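Long-range contacts in thioredoxin (Thermosipho africanus, PDB 6MOS), which probably acts as a thiol-disulfide oxidoreductase, reducing disulfide bonds in other proteins through a redox-active pair of cysteines, as thioredoxins do: residues 29-34 with 60-65; 36-41 with 78-83; 74-79 with 91-96. All blocks are in the same frame, centred on the assembly; numbering follows the deposited sequence.

Contact 1 (29-34 with 60-65). With TAM (tris(hydroxyethyl)aminomethane), chain B.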
loop_
_atom_site.group_PDB
_atom_site.type_symbol
_atom_site.label_atom_id
_atom_site.label_comp_id
_atom_site.label_asym_id
_atom_site.label_seq_id
_atom_site.Cartn_x
_atom_site.Cartn_y
_atom_site.Cartn_z
ATOM N N LYS A 29 -7.509 5.018 0.865
ATOM C CA LYS A 29 -7.075 4.258 -0.292
ATOM C C LYS A 29 -5.730 3.644 0.036
ATOM O O LYS A 29 -4.890 4.291 0.670
ATOM C CB LYS A 29 -6.944 5.134 -1.539
ATOM C CG LYS A 29 -6.776 4.330 -2.807
ATOM C CD LYS A 29 -6.103 5.137 -3.897
ATOM C CE LYS A 29 -5.998 4.316 -5.163
ATOM N NZ LYS A 29 -5.435 5.094 -6.305
ATOM N N ILE A 30 -5.546 2.395 -0.379
ATOM C CA ILE A 30 -4.249 1.733 -0.350
ATOM C C ILE A 30 -3.723 1.643 -1.772
ATOM O O ILE A 30 -4.438 1.200 -2.676
ATOM C CB ILE A 30 -4.340 0.333 0.275
ATOM C CG1 ILE A 30 -4.848 0.438 1.720
ATOM C CG2 ILE A 30 -2.986 -0.394 0.152
ATOM C CD1 ILE A 30 -5.166 -0.901 2.357
ATOM N N GLU A 31 -2.475 2.057 -1.970
ATOM C CA GLU A 31 -1.779 1.879 -3.238
ATOM C C GLU A 31 -0.647 0.889 -3.006
ATOM O O GLU A 31 0.188 1.104 -2.124
ATOM C CB GLU A 31 -1.260 3.212 -3.773
ATOM C CG GLU A 31 -2.440 4.056 -4.341
ATOM C CD GLU A 31 -2.033 5.387 -4.953
ATOM O OE1 GLU A 31 -0.884 5.797 -4.782
ATOM O OE2 GLU A 31 -2.894 6.056 -5.600
ATOM N N TYR A 32 -0.642 -0.198 -3.776
ATOM C CA TYR A 32 0.312 -1.293 -3.611
ATOM C C TYR A 32 1.156 -1.355 -4.875
ATOM O O TYR A 32 0.634 -1.670 -5.945
ATOM C CB TYR A 32 -0.426 -2.607 -3.387
ATOM C CG TYR A 32 0.479 -3.785 -3.134
ATOM C CD1 TYR A 32 1.102 -3.935 -1.914
ATOM C CD2 TYR A 32 0.689 -4.750 -4.110
ATOM C CE1 TYR A 32 1.941 -5.006 -1.676
ATOM C CE2 TYR A 32 1.532 -5.835 -3.883
ATOM C CZ TYR A 32 2.152 -5.952 -2.661
ATOM O OH TYR A 32 2.986 -7.028 -2.405
ATOM N N PHE A 33 2.449 -1.061 -4.758
ATOM C CA PHE A 33 3.354 -1.026 -5.904
ATOM C C PHE A 33 4.137 -2.327 -5.969
ATOM O O PHE A 33 4.739 -2.743 -4.974
ATOM C CB PHE A 33 4.310 0.164 -5.826
ATOM C CG PHE A 33 3.613 1.503 -5.813
ATOM C CD1 PHE A 33 3.157 2.051 -4.620
ATOM C CD2 PHE A 33 3.420 2.209 -6.991
ATOM C CE1 PHE A 33 2.514 3.290 -4.600
ATOM C CE2 PHE A 33 2.776 3.448 -6.985
ATOM C CZ PHE A 33 2.321 3.986 -5.793
ATOM N N LYS A 34 4.126 -2.968 -7.136
ATOM C CA LYS A 34 4.714 -4.294 -7.260
ATOM C C LYS A 34 5.318 -4.451 -8.648
ATOM O O LYS A 34 5.166 -3.596 -9.521
ATOM C CB LYS A 34 3.665 -5.389 -6.982
ATOM C CG LYS A 34 2.397 -5.342 -7.877
ATOM C CD LYS A 34 2.609 -6.099 -9.205
ATOM C CE LYS A 34 1.343 -6.155 -10.048
ATOM N NZ LYS A 34 1.540 -7.107 -11.187
ATOM N N GLU A 60 -5.522 -0.041 -4.989
ATOM C CA GLU A 60 -5.071 -0.038 -6.368
ATOM C C GLU A 60 -3.738 -0.769 -6.426
ATOM O O GLU A 60 -2.812 -0.420 -5.689
ATOM C CB GLU A 60 -4.935 1.383 -6.892
ATOM C CG GLU A 60 -4.500 1.408 -8.340
ATOM C CD GLU A 60 -4.429 2.806 -8.921
ATOM O OE1 GLU A 60 -4.655 3.788 -8.174
ATOM O OE2 GLU A 60 -4.129 2.912 -10.136
ATOM N N VAL A 61 -3.654 -1.797 -7.263
ATOM C CA VAL A 61 -2.418 -2.559 -7.426
ATOM C C VAL A 61 -1.727 -2.024 -8.671
ATOM O O VAL A 61 -2.324 -1.985 -9.755
ATOM C CB VAL A 61 -2.689 -4.069 -7.524
ATOM C CG1 VAL A 61 -1.370 -4.833 -7.631
ATOM C CG2 VAL A 61 -3.458 -4.539 -6.302
ATOM N N ILE A 62 -0.492 -1.559 -8.513
ATOM C CA ILE A 62 0.203 -0.799 -9.541
ATOM C C ILE A 62 1.469 -1.561 -9.894
ATOM O O ILE A 62 2.293 -1.837 -9.013
ATOM C CB ILE A 62 0.530 0.623 -9.066
ATOM C CG1 ILE A 62 -0.765 1.355 -8.713
ATOM C CG2 ILE A 62 1.341 1.384 -10.124
ATOM C CD1 ILE A 62 -0.565 2.617 -7.923
ATOM N N ASP A 63 1.616 -1.912 -11.171
ATOM C CA ASP A 63 2.798 -2.622 -11.639
ATOM C C ASP A 63 3.804 -1.592 -12.137
ATOM O O ASP A 63 3.573 -0.926 -13.153
ATOM C CB ASP A 63 2.449 -3.629 -12.730
ATOM C CG ASP A 63 3.597 -4.587 -12.996
ATOM O OD1 ASP A 63 4.606 -4.128 -13.564
ATOM O OD2 ASP A 63 3.491 -5.773 -12.617
ATOM N N VAL A 64 4.939 -1.483 -11.436
ATOM C CA VAL A 64 5.887 -0.406 -11.715
ATOM C C VAL A 64 6.628 -0.632 -13.023
ATOM O O VAL A 64 7.212 0.312 -13.567
ATOM C CB VAL A 64 6.871 -0.231 -10.543
ATOM C CG1 VAL A 64 6.090 0.042 -9.267
ATOM C CG2 VAL A 64 7.798 -1.457 -10.385
ATOM N N ILE A 65 6.611 -1.852 -13.544
ATOM C CA ILE A 65 7.264 -2.144 -14.813
ATOM C C ILE A 65 6.309 -1.909 -15.966
ATOM O O ILE A 65 6.682 -1.303 -16.973
ATOM C CB ILE A 65 7.823 -3.584 -14.830
ATOM C CG1 ILE A 65 9.015 -3.708 -13.882
ATOM C CG2 ILE A 65 8.257 -3.968 -16.246
ATOM C CD1 ILE A 65 9.587 -5.117 -13.800
HETATM C C TAM B . -8.804 -0.862 -9.378
HETATM C C1 TAM B . -7.560 -1.232 -10.205
HETATM C C2 TAM B . -8.713 -1.355 -7.944
HETATM C C3 TAM B . -8.966 0.670 -9.460
HETATM C C4 TAM B . -6.852 -2.508 -9.769
HETATM C C5 TAM B . -9.746 -2.444 -7.644
HETATM C C6 TAM B . -9.216 1.410 -8.148
HETATM N N TAM B . -9.969 -1.493 -9.990
HETATM O O4 TAM B . -5.639 -2.130 -9.186
HETATM O O5 TAM B . -9.513 -3.011 -6.380
HETATM O O6 TAM B . -10.587 1.434 -7.788
#

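Contact 2 (36-41 with 78-83)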
loop_
_atom_site.group_PDB
_atom_site.type_symbol
_atom_site.label_atom_id
_atom_site.label_comp_id
_atom_site.label_asym_id
_atom_site.label_seq_id
_atom_site.Cartn_x
_atom_site.Cartn_y
_atom_site.Cartn_z
ATOM N N ASP A 36 6.018 -8.231 -11.266
ATOM C CA ASP A 36 5.687 -9.645 -11.232
ATOM C C ASP A 36 6.918 -10.526 -11.058
ATOM O O ASP A 36 6.781 -11.751 -11.012
ATOM C CB ASP A 36 4.891 -10.039 -12.479
ATOM C CG ASP A 36 3.412 -9.688 -12.352
ATOM O OD1 ASP A 36 2.932 -9.506 -11.208
ATOM O OD2 ASP A 36 2.722 -9.595 -13.388
ATOM N N LYS A 37 8.103 -9.932 -10.939
ATOM C CA LYS A 37 9.322 -10.673 -10.632
ATOM C C LYS A 37 9.704 -10.590 -9.161
ATOM O O LYS A 37 10.739 -11.149 -8.758
ATOM C CB LYS A 37 10.473 -10.160 -11.493
ATOM C CG LYS A 37 10.320 -10.541 -12.951
ATOM C CD LYS A 37 11.416 -9.938 -13.816
ATOM C CE LYS A 37 11.137 -8.476 -14.110
ATOM N NZ LYS A 37 11.812 -8.026 -15.356
ATOM N N CYS A 38 8.890 -9.926 -8.351
ATOM C CA CYS A 38 9.168 -9.686 -6.934
ATOM C C CYS A 38 8.427 -10.724 -6.093
ATOM O O CYS A 38 7.190 -10.734 -6.038
ATOM C CB CYS A 38 8.768 -8.258 -6.567
ATOM S SG CYS A 38 8.583 -7.842 -4.794
ATOM N N SER A 39 9.189 -11.582 -5.407
ATOM C CA SER A 39 8.575 -12.687 -4.686
ATOM C C SER A 39 7.923 -12.229 -3.389
ATOM O O SER A 39 6.858 -12.740 -3.016
ATOM C CB SER A 39 9.625 -13.768 -4.407
ATOM O OG SER A 39 10.198 -14.227 -5.618
ATOM N N VAL A 40 8.551 -11.296 -2.670
ATOM C CA VAL A 40 7.895 -10.735 -1.493
ATOM C C VAL A 40 6.584 -10.064 -1.895
ATOM O O VAL A 40 5.590 -10.136 -1.165
ATOM C CB VAL A 40 8.837 -9.759 -0.767
ATOM C CG1 VAL A 40 8.122 -9.055 0.366
ATOM C CG2 VAL A 40 10.073 -10.514 -0.234
ATOM N N CYS A 41 6.553 -9.431 -3.075
ATOM C CA CYS A 41 5.314 -8.783 -3.537
ATOM C C CYS A 41 4.196 -9.790 -3.759
ATOM O O CYS A 41 3.036 -9.531 -3.399
ATOM C CB CYS A 41 5.539 -8.014 -4.842
ATOM S SG CYS A 41 6.802 -6.750 -4.829
ATOM N N THR A 78 11.384 1.077 -5.075
ATOM C CA THR A 78 11.498 -0.303 -4.642
ATOM C C THR A 78 10.112 -0.915 -4.506
ATOM O O THR A 78 9.130 -0.219 -4.242
ATOM C CB THR A 78 12.247 -0.417 -3.302
ATOM O OG1 THR A 78 12.281 -1.791 -2.900
ATOM C CG2 THR A 78 11.592 0.439 -2.226
ATOM N N VAL A 79 10.035 -2.226 -4.695
ATOM C CA VAL A 79 8.795 -2.948 -4.422
ATOM C C VAL A 79 9.088 -4.073 -3.434
ATOM O O VAL A 79 10.202 -4.619 -3.422
ATOM C CB VAL A 79 8.144 -3.459 -5.723
ATOM C CG1 VAL A 79 7.729 -2.286 -6.560
ATOM C CG2 VAL A 79 9.127 -4.289 -6.531
ATOM N N PRO A 80 8.142 -4.445 -2.568
ATOM C CA PRO A 80 6.833 -3.774 -2.506
ATOM C C PRO A 80 6.924 -2.389 -1.870
ATOM O O PRO A 80 7.796 -2.155 -1.024
ATOM C CB PRO A 80 5.999 -4.730 -1.657
ATOM C CG PRO A 80 7.003 -5.398 -0.759
ATOM C CD PRO A 80 8.243 -5.571 -1.620
ATOM N N THR A 81 6.071 -1.457 -2.303
ATOM C CA THR A 81 5.862 -0.215 -1.578
ATOM C C THR A 81 4.370 -0.101 -1.312
ATOM O O THR A 81 3.559 -0.420 -2.183
ATOM C CB THR A 81 6.378 1.026 -2.346
ATOM O OG1 THR A 81 7.814 1.022 -2.418
ATOM C CG2 THR A 81 5.915 2.323 -1.684
ATOM N N VAL A 82 4.013 0.300 -0.097
ATOM C CA VAL A 82 2.619 0.473 0.299
ATOM C C VAL A 82 2.423 1.928 0.686
ATOM O O VAL A 82 3.179 2.464 1.500
ATOM C CB VAL A 82 2.226 -0.459 1.461
ATOM C CG1 VAL A 82 0.800 -0.172 1.894
ATOM C CG2 VAL A 82 2.346 -1.908 1.041
ATOM N N ILE A 83 1.418 2.578 0.096
ATOM C CA ILE A 83 1.088 3.948 0.458
ATOM C C ILE A 83 -0.358 3.949 0.923
ATOM O O ILE A 83 -1.236 3.449 0.216
ATOM C CB ILE A 83 1.299 4.924 -0.713
ATOM C CG1 ILE A 83 2.757 4.893 -1.191
ATOM C CG2 ILE A 83 0.957 6.349 -0.299
ATOM C CD1 ILE A 83 3.066 5.940 -2.238
#

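Contact 3 (74-79 with 91-96)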
loop_
_atom_site.group_PDB
_atom_site.type_symbol
_atom_site.label_atom_id
_atom_site.label_comp_id
_atom_site.label_asym_id
_atom_site.label_seq_id
_atom_site.Cartn_x
_atom_site.Cartn_y
_atom_site.Cartn_z
ATOM N N LYS A 74 5.396 9.507 -8.167
ATOM C CA LYS A 74 5.324 9.365 -6.713
ATOM C C LYS A 74 6.664 9.051 -6.064
ATOM O O LYS A 74 6.713 8.909 -4.832
ATOM C CB LYS A 74 4.333 8.267 -6.331
ATOM C CG LYS A 74 2.891 8.622 -6.569
ATOM C CD LYS A 74 2.368 9.693 -5.619
ATOM C CE LYS A 74 2.199 9.138 -4.211
ATOM N NZ LYS A 74 1.506 10.111 -3.313
ATOM N N LEU A 75 7.739 8.919 -6.844
ATOM C CA LEU A 75 9.075 8.625 -6.312
ATOM C C LEU A 75 9.109 7.258 -5.626
ATOM O O LEU A 75 9.713 7.077 -4.566
ATOM C CB LEU A 75 9.555 9.738 -5.373
ATOM C CG LEU A 75 9.452 11.137 -5.996
ATOM C CD1 LEU A 75 9.903 12.221 -5.029
ATOM C CD2 LEU A 75 10.272 11.204 -7.279
ATOM N N VAL A 76 8.459 6.284 -6.251
ATOM C CA VAL A 76 8.478 4.894 -5.815
ATOM C C VAL A 76 9.533 4.171 -6.633
ATOM O O VAL A 76 9.443 4.131 -7.866
ATOM C CB VAL A 76 7.108 4.231 -6.004
ATOM C CG1 VAL A 76 7.210 2.721 -5.735
ATOM C CG2 VAL A 76 6.074 4.906 -5.125
ATOM N N PHE A 77 10.521 3.591 -5.954
ATOM C CA PHE A 77 11.644 2.947 -6.619
ATOM C C PHE A 77 11.851 1.499 -6.234
ATOM O O PHE A 77 12.479 0.764 -7.000
ATOM C CB PHE A 77 12.939 3.715 -6.335
ATOM C CG PHE A 77 12.798 5.171 -6.528
ATOM C CD1 PHE A 77 12.520 5.679 -7.784
ATOM C CD2 PHE A 77 12.913 6.037 -5.462
ATOM C CE1 PHE A 77 12.363 7.030 -7.976
ATOM C CE2 PHE A 77 12.766 7.391 -5.646
ATOM C CZ PHE A 77 12.487 7.890 -6.904
ATOM N N THR A 78 11.384 1.077 -5.075
ATOM C CA THR A 78 11.498 -0.303 -4.642
ATOM C C THR A 78 10.112 -0.915 -4.506
ATOM O O THR A 78 9.130 -0.219 -4.242
ATOM C CB THR A 78 12.247 -0.417 -3.302
ATOM O OG1 THR A 78 12.281 -1.791 -2.900
ATOM C CG2 THR A 78 11.592 0.439 -2.226
ATOM N N VAL A 79 10.035 -2.226 -4.695
ATOM C CA VAL A 79 8.795 -2.948 -4.422
ATOM C C VAL A 79 9.088 -4.073 -3.434
ATOM O O VAL A 79 10.202 -4.619 -3.422
ATOM C CB VAL A 79 8.144 -3.459 -5.723
ATOM C CG1 VAL A 79 7.729 -2.286 -6.560
ATOM C CG2 VAL A 79 9.127 -4.289 -6.531
ATOM N N ILE A 91 -0.881 9.395 4.042
ATOM C CA ILE A 91 -0.859 9.147 5.488
ATOM C C ILE A 91 0.429 8.460 5.917
ATOM O O ILE A 91 0.989 8.766 6.979
ATOM C CB ILE A 91 -2.081 8.301 5.886
ATOM C CG1 ILE A 91 -3.361 9.096 5.757
ATOM C CG2 ILE A 91 -1.943 7.750 7.301
ATOM C CD1 ILE A 91 -4.568 8.195 5.770
ATOM N N LYS A 92 0.903 7.502 5.122
ATOM C CA LYS A 92 2.076 6.728 5.506
ATOM C C LYS A 92 2.559 5.931 4.306
ATOM O O LYS A 92 1.748 5.381 3.556
ATOM C CB LYS A 92 1.750 5.783 6.672
ATOM C CG LYS A 92 2.973 5.187 7.358
ATOM C CD LYS A 92 3.586 6.180 8.333
ATOM C CE LYS A 92 4.399 5.458 9.392
ATOM N NZ LYS A 92 5.390 4.522 8.777
ATOM N N ARG A 93 3.876 5.884 4.124
ATOM C CA ARG A 93 4.496 5.092 3.078
ATOM C C ARG A 93 5.330 3.993 3.725
ATOM O O ARG A 93 6.002 4.224 4.741
ATOM C CB ARG A 93 5.353 5.980 2.162
ATOM C CG ARG A 93 6.027 5.257 1.013
ATOM C CD ARG A 93 6.850 6.213 0.162
ATOM N NE ARG A 93 6.030 7.238 -0.470
ATOM C CZ ARG A 93 6.295 7.764 -1.665
ATOM N NH1 ARG A 93 7.356 7.348 -2.344
ATOM N NH2 ARG A 93 5.494 8.685 -2.183
ATOM N N PHE A 94 5.247 2.786 3.166
ATOM C CA PHE A 94 6.052 1.651 3.611
ATOM C C PHE A 94 6.907 1.180 2.444
ATOM O O PHE A 94 6.377 0.784 1.408
ATOM C CB PHE A 94 5.174 0.498 4.103
ATOM C CG PHE A 94 4.210 0.872 5.187
ATOM C CD1 PHE A 94 2.976 1.427 4.880
ATOM C CD2 PHE A 94 4.522 0.647 6.519
ATOM C CE1 PHE A 94 2.075 1.764 5.884
ATOM C CE2 PHE A 94 3.616 0.979 7.528
ATOM C CZ PHE A 94 2.401 1.538 7.209
ATOM N N ALA A 95 8.225 1.206 2.609
ATOM C CA ALA A 95 9.100 0.670 1.574
ATOM C C ALA A 95 10.356 0.139 2.247
ATOM O O ALA A 95 10.651 0.481 3.396
ATOM C CB ALA A 95 9.461 1.723 0.529
ATOM N N ARG A 96 11.071 -0.719 1.526
ATOM C CA ARG A 96 12.382 -1.235 1.936
ATOM C C ARG A 96 12.304 -2.233 3.083
ATOM O O ARG A 96 12.626 -3.412 2.896
ATOM C CB ARG A 96 13.328 -0.088 2.313
ATOM C CG ARG A 96 13.912 0.647 1.118
ATOM C CD ARG A 96 14.738 1.852 1.540
ATOM N NE ARG A 96 15.245 2.593 0.384
ATOM C CZ ARG A 96 14.541 3.493 -0.300
ATOM N NH1 ARG A 96 13.286 3.766 0.048
ATOM N NH2 ARG A 96 15.088 4.118 -1.338
HETATM O O HOH W 1 10.276 -2.468 -0.689
#

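Contact 1 (29-34 with 60-65)
The ammonium of Lys34 meets the carboxylate of Asp63, NZ to OD2 at 2.8 Å, on the oxygen's anti lone pair. A long, flexible lysine suits this place: with CG between the backbone N and the carbonyl carbon (chi1 57°) and a second bend at chi2, CG lies across Val61 CG1 before NZ reaches the acid; Asp36 also pairs with NZ. Asp63 OD1 meanwhile accepts from Ile65 N in an Asx turn as the strand ends. The backbones run parallel, joined by five N-H to O=C bonds, from Glu60 N to Ile30 O through to Val64 N to Lys34 O, the last just past strand 60-63. On the side of the sheet that carries Phe33, Ile62 lies beside it and points the same way, Ile62 CD1 3.6 Å from Phe33 CE2, while Val64 CG1 sits at the ring's edge. On that same side Lys29 NZ lies between Glu31 OE2 (2.8 Å) and Glu60 OE1, whose modelled distance is doubtfully short; Glu31 OE1 is hydrogen-bonded to the Tyr70 hydroxyl. At the outer edge, Val61 N donates to the bound tris(hydroxyethyl)aminomethane O4. The carboxylates of Glu31 and Glu60, planes 87° apart, would be expected to repel each other; Lys29 probably offsets this and favours their ionised forms.

Contact 2 (36-41 with 78-83)
Cys41 SG is lodged against the Val79-Pro80 corner, 3.5 Å from Pro80 N and 3.7 Å from Val79 CB. The sulfur is the bump; the hollow is formed by Val79 CB and CG2 and by CB and CD of the next residue, Pro80, in the loop just before strand 81-86. Its direction follows from chi1 of -57°, which sets SG anti to the carbonyl carbon. Cys38, at the N-cap position of the helix, brings its own sulfur to within 3.9 Å of Pro80 CD, while its CB touches Val79 CG2 at 4.0 Å. The disulfide, SG to SG 2.1 Å, thus lies with both sulfurs against the proline. Val40 extends the fit: its side chain crosses that of Pro80 at about a right angle, and CG1 rests 4.0 Å from Pro80 CG. No hydrogen bond joins the segments, so complementary apolar shape does the work. Proline suits the position because its rigid ring offers carbon and carries no N-H, and the cis peptide before it turns the chain at the corner. Within 78-83, Thr81 OG1 donates to Thr78 O at 2.6 Å, bridging the cis-proline turn. A CxxC disulfide at a helix start, packed against a cis-proline, is the hallmark of the thioredoxin active site.

Contact 3 (74-79 with 91-96)
Arg93 NH1 and NH2 both donate to Lys74 O, at 3.0 and 2.9 Å, so a single carbonyl oxygen is gripped by the end of the guanidinium. That oxygen lies in the guanidinium plane, and NH2 approaches it in the carbonyl plane, whereas NH1 is tilted 22° from it. A third, weak bond runs from Arg93 NH1 to Leu75 O. Arginine suits the place because its planar end presents two N-H groups to one acceptor, and the bend at chi3 (-63°) turns that end toward the chain just past helix 69-73, where Leu75, with positive phi, ends the helix in a Schellman motif. Among charged groups, Lys74 NZ and Arg93 NH2 stand 4.4 Å apart, but Glu90 pairs with both side chains and probably offsets their like charge. The van der Waals contacts are small. The Val76 methyl CG2 lies obliquely to the Arg93 guanidinium, 3.9 Å from NH1; the apolar touches are those of Thr78 CG2, which meets the short CB of Ala95 at 3.7 Å and Arg96 CG a little further off. Threonine serves two purposes here, since its methyl packs while OG1 shares a water with Arg96 N, which donates to that water at 2.9 Å. Strand 89-95 is an outermost strand of the sheet, hydrogen-bonded to strand 81-86; the loop leading from helix 69-73 into strand 81-86 lies against its Arg93 and Ala95, while Phe94 packs on helix 100-115.

In the fold
From the N terminus, strand 29-34 leads into helix 39-55 and returns as strand 58-63; contact 1 closes this beta-alpha-beta unit. Contact 2 crosses it, because 36-41 lies inside that loop and 78-83 beyond it, joining the start of the helix to the head of strand 81-86. Contact 3 follows contact 1 in series and shares Thr78 and Val79 with contact 2; it closes a loop through strand 81-86 and its hairpin to strand 89-95. All three reach one mixed sheet, ordered 58-63, 29-34, 81-86, 89-95. The hydroxyl of Tyr32 bonds to Cys41 O, linking strand 29-34, one of the two inner strands, to the start of helix 39-55, and Val79 CG1 packs on Phe33 O.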